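Local coordinates for type IV pilus assembly protein PilF (Thermus thermophilus HB8, PDB 5OIU) that binds ATP as a hexameric AAA+ motor and probably uses its hydrolysis to power the assembly of type IV pili, at residues 129-132 / 133-137; 248-251 / 252-255; 342-346 / 347-351; 355-358 / 359-362. All blocks are in the same frame, centred on the assembly; numbering follows the deposited sequence.

Contact 1: 129-132 / 133-137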
loop_
_atom_site.group_PDB
_atom_site.type_symbol
_atom_site.label_atom_id
_atom_site.label_comp_id
_atom_site.label_asym_id
_atom_site.label_seq_id
_atom_site.Cartn_x
_atom_site.Cartn_y
_atom_site.Cartn_z
ATOM N N GLY C 129 -28.113 -6.586 25.880
ATOM C CA GLY C 129 -27.832 -7.476 24.766
ATOM C C GLY C 129 -26.349 -7.672 24.532
ATOM O O GLY C 129 -25.886 -8.796 24.294
ATOM N N VAL C 130 -25.581 -6.582 24.597
ATOM C CA VAL C 130 -24.143 -6.663 24.378
ATOM C C VAL C 130 -23.491 -7.543 25.431
ATOM O O VAL C 130 -22.528 -8.262 25.142
ATOM C CB VAL C 130 -23.560 -5.238 24.365
ATOM C CG1 VAL C 130 -22.075 -5.252 23.995
ATOM C CG2 VAL C 130 -24.372 -4.383 23.406
ATOM N N PHE C 131 -24.025 -7.529 26.654
ATOM C CA PHE C 131 -23.454 -8.329 27.734
ATOM C C PHE C 131 -23.510 -9.821 27.446
ATOM O O PHE C 131 -22.657 -10.566 27.928
ATOM C CB PHE C 131 -24.177 -8.044 29.043
ATOM C CG PHE C 131 -23.747 -8.933 30.171
ATOM C CD1 PHE C 131 -22.543 -8.712 30.826
ATOM C CD2 PHE C 131 -24.546 -9.996 30.580
ATOM C CE1 PHE C 131 -22.148 -9.538 31.879
ATOM C CE2 PHE C 131 -24.154 -10.822 31.633
ATOM C CZ PHE C 131 -22.961 -10.591 32.278
ATOM N N GLU C 132 -24.504 -10.279 26.686
ATOM C CA GLU C 132 -24.606 -11.702 26.383
ATOM C C GLU C 132 -23.593 -12.119 25.327
ATOM O O GLU C 132 -23.040 -13.221 25.388
ATOM C CB GLU C 132 -26.025 -12.047 25.931
ATOM C CG GLU C 132 -27.098 -11.698 26.946
ATOM C CD GLU C 132 -26.925 -12.423 28.280
ATOM O OE1 GLU C 132 -26.271 -13.491 28.312
ATOM O OE2 GLU C 132 -27.458 -11.924 29.302
ATOM N N ARG C 133 -23.335 -11.260 24.345
ATOM C CA ARG C 133 -22.284 -11.586 23.398
ATOM C C ARG C 133 -20.914 -11.455 24.054
ATOM O O ARG C 133 -19.981 -12.180 23.690
ATOM C CB ARG C 133 -22.443 -10.718 22.141
ATOM C CG ARG C 133 -23.894 -10.694 21.626
ATOM C CD ARG C 133 -24.026 -10.640 20.094
ATOM N NE ARG C 133 -22.918 -9.935 19.444
ATOM C CZ ARG C 133 -23.019 -9.227 18.312
ATOM N NH1 ARG C 133 -24.193 -9.128 17.689
ATOM N NH2 ARG C 133 -21.945 -8.605 17.810
ATOM N N PHE C 134 -20.805 -10.616 25.086
ATOM C CA PHE C 134 -19.543 -10.440 25.803
ATOM C C PHE C 134 -19.181 -11.682 26.604
ATOM O O PHE C 134 -18.036 -12.158 26.547
ATOM C CB PHE C 134 -19.649 -9.220 26.716
ATOM C CG PHE C 134 -18.487 -9.048 27.660
ATOM C CD1 PHE C 134 -17.239 -8.686 27.185
ATOM C CD2 PHE C 134 -18.653 -9.211 29.029
ATOM C CE1 PHE C 134 -16.178 -8.511 28.056
ATOM C CE2 PHE C 134 -17.589 -9.031 29.907
ATOM C CZ PHE C 134 -16.354 -8.683 29.422
ATOM N N LYS C 135 -20.137 -12.190 27.396
ATOM C CA LYS C 135 -19.978 -13.466 28.097
ATOM C C LYS C 135 -19.581 -14.570 27.128
ATOM O O LYS C 135 -18.734 -15.422 27.429
ATOM C CB LYS C 135 -21.292 -13.853 28.787
ATOM C CG LYS C 135 -21.445 -13.438 30.234
ATOM C CD LYS C 135 -22.819 -13.881 30.774
ATOM C CE LYS C 135 -23.034 -15.389 30.642
ATOM N NZ LYS C 135 -24.419 -15.799 31.017
ATOM N N GLU C 136 -20.200 -14.574 25.958
ATOM C CA GLU C 136 -19.916 -15.608 24.988
ATOM C C GLU C 136 -18.498 -15.482 24.437
ATOM O O GLU C 136 -17.845 -16.498 24.188
ATOM C CB GLU C 136 -20.981 -15.545 23.900
ATOM C CG GLU C 136 -20.719 -16.378 22.689
ATOM C CD GLU C 136 -21.864 -16.267 21.714
ATOM O OE1 GLU C 136 -22.894 -15.653 22.107
ATOM O OE2 GLU C 136 -21.739 -16.797 20.579
ATOM N N VAL C 137 -17.979 -14.263 24.280
ATOM C CA VAL C 137 -16.601 -14.122 23.806
ATOM C C VAL C 137 -15.617 -14.672 24.833
ATOM O O VAL C 137 -14.733 -15.472 24.498
ATOM C CB VAL C 137 -16.288 -12.657 23.462
ATOM C CG1 VAL C 137 -14.820 -12.514 23.061
ATOM C CG2 VAL C 137 -17.179 -12.188 22.346
#
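F131 and K135, one helical turn apart, carry the side-chain part of this contact. The methylenes of K135 run past the outer end of the F131 ring. CD of K135 lies 3.4 Å from CE2 of F131. CG of K135 makes an off-centre CH-pi contact, 4.3 Å from the centroid of the F131 ring and 28° off its normal. The F131 ring can meet the lysine because CG of F131 is anti to its backbone N (chi1 174°), which swings the ring beside the carbonyl carbon. The chain of K135 then bends at chi3. Its NZ ends 4.0 Å from OE1 of E132, with the two side chains side by side and pointing the same way. That is beyond a salt bridge, so the opposite charges probably attract only loosely. The carboxylate of E132 also borders F131: its OE2 lies at the ring edge, in plane. F134 touches F131 more lightly, with CD2 of F134 4.3 Å from CD1 of F131.

The backbone sets this spacing. N of K135 gives a nearly straight bond (174°) to O of F131 at 3.0 Å. N of F134 bonds to O of V130 at 2.9 Å, and N of E136 to O of E132 at 3.2 Å.

This is packing on the surface helix 128-138. V130 and F134 rest on L334 of strand 328-336, at the edge of the seven-stranded sheet. F134 also stacks on F126 and, with V137, touches F145 of strand 143-148. F131 and K135 lean on the loop at I121.

Contact 2: 248-251 / 252-255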
loop_
_atom_site.group_PDB
_atom_site.type_symbol
_atom_site.label_atom_id
_atom_site.label_comp_id
_atom_site.label_asym_id
_atom_site.label_seq_id
_atom_site.Cartn_x
_atom_site.Cartn_y
_atom_site.Cartn_z
ATOM N N ALA C 248 -12.641 -0.160 18.041
ATOM C CA ALA C 248 -12.468 -1.609 18.070
ATOM C C ALA C 248 -11.876 -2.126 16.764
ATOM O O ALA C 248 -10.861 -2.830 16.767
ATOM C CB ALA C 248 -13.795 -2.291 18.354
ATOM N N ALA C 249 -12.510 -1.794 15.638
ATOM C CA ALA C 249 -12.009 -2.241 14.347
ATOM C C ALA C 249 -10.549 -1.854 14.175
ATOM O O ALA C 249 -9.746 -2.627 13.639
ATOM C CB ALA C 249 -12.865 -1.647 13.229
ATOM N N GLN C 250 -10.181 -0.675 14.679
ATOM C CA GLN C 250 -8.810 -0.197 14.570
ATOM C C GLN C 250 -7.809 -1.187 15.165
ATOM O O GLN C 250 -6.663 -1.269 14.711
ATOM C CB GLN C 250 -8.709 1.171 15.255
ATOM C CG GLN C 250 -7.712 2.147 14.644
ATOM C CD GLN C 250 -8.145 2.666 13.286
ATOM O OE1 GLN C 250 -9.225 3.260 13.156
ATOM N NE2 GLN C 250 -7.299 2.453 12.260
ATOM N N ALA C 251 -8.221 -1.954 16.173
ATOM C CA ALA C 251 -7.291 -2.907 16.772
ATOM C C ALA C 251 -6.783 -3.920 15.746
ATOM O O ALA C 251 -5.609 -4.302 15.775
ATOM C CB ALA C 251 -7.963 -3.610 17.947
ATOM N N ILE C 252 -7.653 -4.368 14.838
ATOM C CA ILE C 252 -7.236 -5.288 13.783
ATOM C C ILE C 252 -6.144 -4.648 12.938
ATOM O O ILE C 252 -5.102 -5.254 12.670
ATOM C CB ILE C 252 -8.443 -5.689 12.911
ATOM C CG1 ILE C 252 -9.493 -6.427 13.730
ATOM C CG2 ILE C 252 -8.000 -6.523 11.719
ATOM C CD1 ILE C 252 -10.804 -6.521 13.045
ATOM N N THR C 253 -6.383 -3.414 12.495
ATOM C CA THR C 253 -5.394 -2.700 11.701
ATOM C C THR C 253 -4.091 -2.542 12.463
ATOM O O THR C 253 -3.007 -2.691 11.891
ATOM C CB THR C 253 -5.945 -1.340 11.295
ATOM O OG1 THR C 253 -7.109 -1.544 10.492
ATOM C CG2 THR C 253 -4.910 -0.565 10.496
ATOM N N ARG C 254 -4.176 -2.277 13.763
ATOM C CA ARG C 254 -2.968 -2.034 14.543
ATOM C C ARG C 254 -2.124 -3.308 14.706
ATOM O O ARG C 254 -0.887 -3.239 14.753
ATOM C CB ARG C 254 -3.353 -1.447 15.890
ATOM C CG ARG C 254 -2.171 -1.073 16.700
ATOM C CD ARG C 254 -1.396 0.040 16.015
ATOM N NE ARG C 254 -0.031 0.166 16.517
ATOM C CZ ARG C 254 0.290 0.386 17.798
ATOM N NH1 ARG C 254 -0.652 0.504 18.750
ATOM N NH2 ARG C 254 1.575 0.487 18.133
ATOM N N LEU C 255 -2.767 -4.478 14.820
ATOM C CA LEU C 255 -2.007 -5.733 14.837
ATOM C C LEU C 255 -1.305 -5.952 13.506
ATOM O O LEU C 255 -0.145 -6.389 13.462
ATOM C CB LEU C 255 -2.921 -6.930 15.142
ATOM C CG LEU C 255 -3.357 -7.194 16.585
ATOM C CD1 LEU C 255 -4.424 -8.271 16.648
ATOM C CD2 LEU C 255 -2.156 -7.584 17.414
#
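O of Q250 accepts the shortest bond between 248-251 and 252-255, from N of R254 at 2.8 Å. One residue on, N of L255 bonds to O of A251 at 3.0 Å with an N-H...O angle of 158°. The first turn is tighter. N of I252 reaches back three residues instead of four, to O of A249, also at 3.0 Å, and this bond is bent to 131°.

The side chains add little to each other. NE2 of Q250 comes alongside T253, 4.1 Å from CB of T253. A bend at chi2 of Q250 (70°) turns the amide toward T253. CB of T253 and CB of R254 both lie 3.5 Å from O of Q250, which is therefore flanked by carbon as well as bonded. CB of I252 lies 3.4 Å from O of A249.

D247 accepts a bond from N of Q250 on its OD2, at the start of helix 248-257. A251 and L255 face L146 of strand 143-148. I252 meets I354, and T253 meets A351, both on helix 351-360.

The contact rests on backbone bonds, and the alanines and aliphatic side chains point outward to the neighbouring sheet and helix. This chemistry implies a helix whose inner side can lie close against the sheet of the ATPase core, while Q250 and R254 remain partly exposed.

Contact 3: 342-346 / 347-351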
loop_
_atom_site.group_PDB
_atom_site.type_symbol
_atom_site.label_atom_id
_atom_site.label_comp_id
_atom_site.label_asym_id
_atom_site.label_seq_id
_atom_site.Cartn_x
_atom_site.Cartn_y
_atom_site.Cartn_z
ATOM N N ARG C 342 -13.560 -12.253 9.547
ATOM C CA ARG C 342 -12.380 -13.050 9.221
ATOM C C ARG C 342 -12.055 -12.917 7.747
ATOM O O ARG C 342 -10.918 -12.620 7.367
ATOM C CB ARG C 342 -12.609 -14.522 9.598
ATOM C CG ARG C 342 -12.175 -14.865 11.014
ATOM C CD ARG C 342 -12.341 -16.322 11.344
ATOM N NE ARG C 342 -13.091 -16.506 12.586
ATOM C CZ ARG C 342 -14.382 -16.830 12.636
ATOM N NH1 ARG C 342 -15.064 -17.016 11.516
ATOM N NH2 ARG C 342 -14.993 -16.978 13.805
ATOM N N HIS C 343 -13.076 -13.082 6.907
ATOM C CA HIS C 343 -12.926 -12.893 5.470
ATOM C C HIS C 343 -12.428 -11.477 5.142
ATOM O O HIS C 343 -11.566 -11.298 4.269
ATOM C CB HIS C 343 -14.273 -13.228 4.809
ATOM C CG HIS C 343 -14.297 -13.078 3.322
ATOM N ND1 HIS C 343 -13.157 -13.104 2.544
ATOM C CD2 HIS C 343 -15.334 -12.905 2.467
ATOM C CE1 HIS C 343 -13.490 -12.946 1.275
ATOM N NE2 HIS C 343 -14.805 -12.827 1.202
ATOM N N ALA C 344 -12.915 -10.459 5.864
ATOM C CA ALA C 344 -12.483 -9.094 5.558
ATOM C C ALA C 344 -11.034 -8.856 5.969
ATOM O O ALA C 344 -10.312 -8.114 5.292
ATOM C CB ALA C 344 -13.399 -8.072 6.227
ATOM N N ILE C 345 -10.600 -9.471 7.078
ATOM C CA ILE C 345 -9.213 -9.355 7.529
ATOM C C ILE C 345 -8.272 -9.957 6.497
ATOM O O ILE C 345 -7.288 -9.328 6.079
ATOM C CB ILE C 345 -9.037 -10.034 8.904
ATOM C CG1 ILE C 345 -10.049 -9.478 9.908
ATOM C CG2 ILE C 345 -7.596 -9.873 9.424
ATOM C CD1 ILE C 345 -10.157 -10.236 11.213
ATOM N N VAL C 346 -8.543 -11.212 6.108
ATOM C CA VAL C 346 -7.772 -11.879 5.059
ATOM C C VAL C 346 -7.667 -10.971 3.839
ATOM O O VAL C 346 -6.566 -10.599 3.408
ATOM C CB VAL C 346 -8.409 -13.234 4.690
ATOM C CG1 VAL C 346 -7.648 -13.890 3.548
ATOM C CG2 VAL C 346 -8.486 -14.171 5.901
ATOM N N ALA C 347 -8.826 -10.566 3.298
ATOM C CA ALA C 347 -8.851 -9.675 2.138
ATOM C C ALA C 347 -7.987 -8.434 2.354
ATOM O O ALA C 347 -7.285 -7.988 1.437
ATOM C CB ALA C 347 -10.292 -9.276 1.821
ATOM N N GLY C 348 -7.997 -7.887 3.564
ATOM C CA GLY C 348 -7.276 -6.669 3.865
ATOM C C GLY C 348 -8.107 -5.399 3.878
ATOM O O GLY C 348 -7.529 -4.309 3.778
ATOM N N LYS C 349 -9.433 -5.504 3.981
ATOM C CA LYS C 349 -10.282 -4.325 4.039
ATOM C C LYS C 349 -9.889 -3.452 5.228
ATOM O O LYS C 349 -9.299 -3.917 6.205
ATOM C CB LYS C 349 -11.759 -4.719 4.138
ATOM C CG LYS C 349 -12.212 -5.806 3.149
ATOM C CD LYS C 349 -12.729 -5.232 1.824
ATOM C CE LYS C 349 -12.850 -6.328 0.739
ATOM N NZ LYS C 349 -12.063 -6.048 -0.520
ATOM N N SER C 350 -10.231 -2.168 5.136
ATOM C CA SER C 350 -9.750 -1.158 6.069
ATOM C C SER C 350 -10.509 -1.229 7.391
ATOM O O SER C 350 -11.547 -1.888 7.515
ATOM C CB SER C 350 -9.891 0.236 5.470
ATOM O OG SER C 350 -11.232 0.711 5.621
ATOM N N ALA C 351 -9.969 -0.534 8.398
ATOM C CA ALA C 351 -10.640 -0.488 9.690
ATOM C C ALA C 351 -12.052 0.069 9.557
ATOM O O ALA C 351 -12.970 -0.393 10.245
ATOM C CB ALA C 351 -9.819 0.337 10.674
#
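O of A344 is gripped by two backbone N-H groups, from opposite faces of its carbonyl plane. N of G348 bonds to it at 2.9 Å and N of K349 at 3.1 Å. Both bonds are bent. The turn that brings both donors in depends on G348, whose phi is positive (99°), a conformation that suits glycine, which lacks CB.

One residue before G348, N of A347 gives a nearly straight bond (170°) to O of H343 at 3.0 Å. CB of A347 lies 3.4 Å from O of H343. Beyond the turn, the base of the K349 side chain lies against A344, while the rest of the chain leads away. CG of K349, anti to the carbonyl carbon (chi1 -47°), comes 4.0 Å from CB of A344 and 3.7 Å from O of A344.

I345 faces inward, onto I252 and I265. V346 packs on E257 of a second subunit. S350 is the N-cap of the next helix, and its OG makes a weak bond to N of T352.

The pattern is a Schellman motif, with G348 as the C-prime residue. It ends helix 339-347 and leads through a short linker into helix 351-360.

Contact 4: 355-358 / 359-362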
loop_
_atom_site.group_PDB
_atom_site.type_symbol
_atom_site.label_atom_id
_atom_site.label_comp_id
_atom_site.label_asym_id
_atom_site.label_seq_id
_atom_site.Cartn_x
_atom_site.Cartn_y
_atom_site.Cartn_z
ATOM N N LYS C 355 -15.514 -1.993 10.290
ATOM C CA LYS C 355 -16.452 -1.357 11.207
ATOM C C LYS C 355 -17.869 -1.362 10.650
ATOM O O LYS C 355 -18.825 -1.621 11.386
ATOM C CB LYS C 355 -16.011 0.077 11.522
ATOM C CG LYS C 355 -16.605 0.635 12.844
ATOM C CD LYS C 355 -16.807 2.135 12.797
ATOM C CE LYS C 355 -16.875 2.762 14.194
ATOM N NZ LYS C 355 -15.677 3.629 14.483
ATOM N N GLU C 356 -18.030 -1.076 9.354
ATOM C CA GLU C 356 -19.375 -1.100 8.794
ATOM C C GLU C 356 -19.887 -2.530 8.629
ATOM O O GLU C 356 -21.086 -2.779 8.822
ATOM C CB GLU C 356 -19.408 -0.330 7.476
ATOM C CG GLU C 356 -19.375 1.223 7.668
ATOM C CD GLU C 356 -20.200 1.732 8.883
ATOM O OE1 GLU C 356 -21.448 1.516 8.880
ATOM O OE2 GLU C 356 -19.612 2.351 9.825
ATOM N N ILE C 357 -19.005 -3.486 8.306
ATOM C CA ILE C 357 -19.419 -4.891 8.325
ATOM C C ILE C 357 -19.876 -5.292 9.724
ATOM O O ILE C 357 -20.954 -5.873 9.901
ATOM C CB ILE C 357 -18.291 -5.819 7.841
ATOM C CG1 ILE C 357 -18.031 -5.664 6.342
ATOM C CG2 ILE C 357 -18.659 -7.262 8.172
ATOM C CD1 ILE C 357 -16.576 -5.879 5.969
ATOM N N ALA C 358 -19.055 -4.999 10.743
ATOM C CA ALA C 358 -19.425 -5.389 12.105
ATOM C C ALA C 358 -20.698 -4.696 12.552
ATOM O O ALA C 358 -21.479 -5.264 13.321
ATOM C CB ALA C 358 -18.291 -5.081 13.089
ATOM N N ARG C 359 -20.924 -3.468 12.080
ATOM C CA ARG C 359 -22.128 -2.745 12.456
ATOM C C ARG C 359 -23.351 -3.348 11.788
ATOM O O ARG C 359 -24.431 -3.405 12.389
ATOM C CB ARG C 359 -21.985 -1.276 12.084
ATOM C CG ARG C 359 -21.262 -0.489 13.104
ATOM C CD ARG C 359 -22.080 0.690 13.421
ATOM N NE ARG C 359 -22.048 1.622 12.315
ATOM C CZ ARG C 359 -22.846 2.675 12.220
ATOM N NH1 ARG C 359 -23.737 2.924 13.178
ATOM N NH2 ARG C 359 -22.744 3.482 11.173
ATOM N N ARG C 360 -23.197 -3.795 10.537
ATOM C CA ARG C 360 -24.314 -4.393 9.815
ATOM C C ARG C 360 -24.788 -5.665 10.511
ATOM O O ARG C 360 -25.980 -5.815 10.807
ATOM C CB ARG C 360 -23.904 -4.672 8.367
ATOM C CG ARG C 360 -25.080 -4.839 7.415
ATOM C CD ARG C 360 -24.630 -4.944 5.961
ATOM N NE ARG C 360 -23.323 -5.585 5.786
ATOM C CZ ARG C 360 -23.056 -6.873 6.028
ATOM N NH1 ARG C 360 -23.996 -7.701 6.483
ATOM N NH2 ARG C 360 -21.825 -7.330 5.825
ATOM N N LYS C 361 -23.854 -6.582 10.818
ATOM C CA LYS C 361 -24.143 -7.798 11.597
ATOM C C LYS C 361 -24.572 -7.500 13.038
ATOM O O LYS C 361 -24.702 -8.441 13.833
ATOM C CB LYS C 361 -22.928 -8.730 11.589
ATOM C CG LYS C 361 -22.336 -8.904 10.198
ATOM C CD LYS C 361 -21.476 -10.165 10.061
ATOM C CE LYS C 361 -22.285 -11.474 10.180
ATOM N NZ LYS C 361 -23.639 -11.436 9.562
ATOM N N GLY C 362 -24.782 -6.253 13.435
ATOM C CA GLY C 362 -25.416 -5.940 14.694
ATOM C C GLY C 362 -24.550 -5.417 15.844
ATOM O O GLY C 362 -25.000 -5.471 16.992
#
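E356 and R359 form a salt bridge on helix 351-360, which ends just beyond in a Schellman motif with G362 as its C-prime residue. In that motif N of M363 bonds to O of A358 and N of G362 to O of R359.

The tight part is the backbone. N of R359 bonds to O of K355, and N of R360 to O of E356, both at 2.9 Å. N of K361 gives the straightest of the three bonds, 173°, to O of I357. CG of R359 lies only 3.2 Å from O of K355. I357 turns inward, toward A344 and E340 of helix 339-347. A358 is buried and touches M363.

The solvent side is looser. E356 and R359 lie side by side and point the same way, with the carboxylate and guanidinium planes 82° apart. OE1 of E356 uses its syn lone pair to take NH2 of R359 at 3.3 Å. A weak bond from NE of R359 reaches the same oxygen at 3.5 Å. With the planes so crossed, the pair is not a flat two-pronged bridge. NH1 of R359 turns instead to E368, so the arginine links the helix to the one that follows. K355 has its own salt bridge, to D247.

R360 crosses I357 obliquely, and NH2 of R360 forms a salt bridge with OE2 of E340. CG of R360 is anti to the backbone N (chi1 -160°) and the chain bends at chi3. This places O of I357 over one face of the guanidinium and NH2 of R360 3.9 Å from CG2 of I357.

Along the chain the contacts come in series, from 1 to 4. Contact 1 is on helix 128-138 and contact 2 on helix 248-257. Contacts 3 and 4 belong to the successive helices 339-347 and 351-360, with centres 13 Å apart. Helix 351-360 links the group. Its start packs on contact 2, where CB of A249 lies 3.2 Å from O of A351. The turn just past its end meets contact 1, where NH1 of R133 lies 3.8 Å from O of G362. Contacts 1 and 2 do not touch, and their centres are 20 Å apart. Helix 351-360 and its C-terminal turn thus lie between helix 128-138 and helix 248-257, both of which pack on the mixed sheet of the ATPase core.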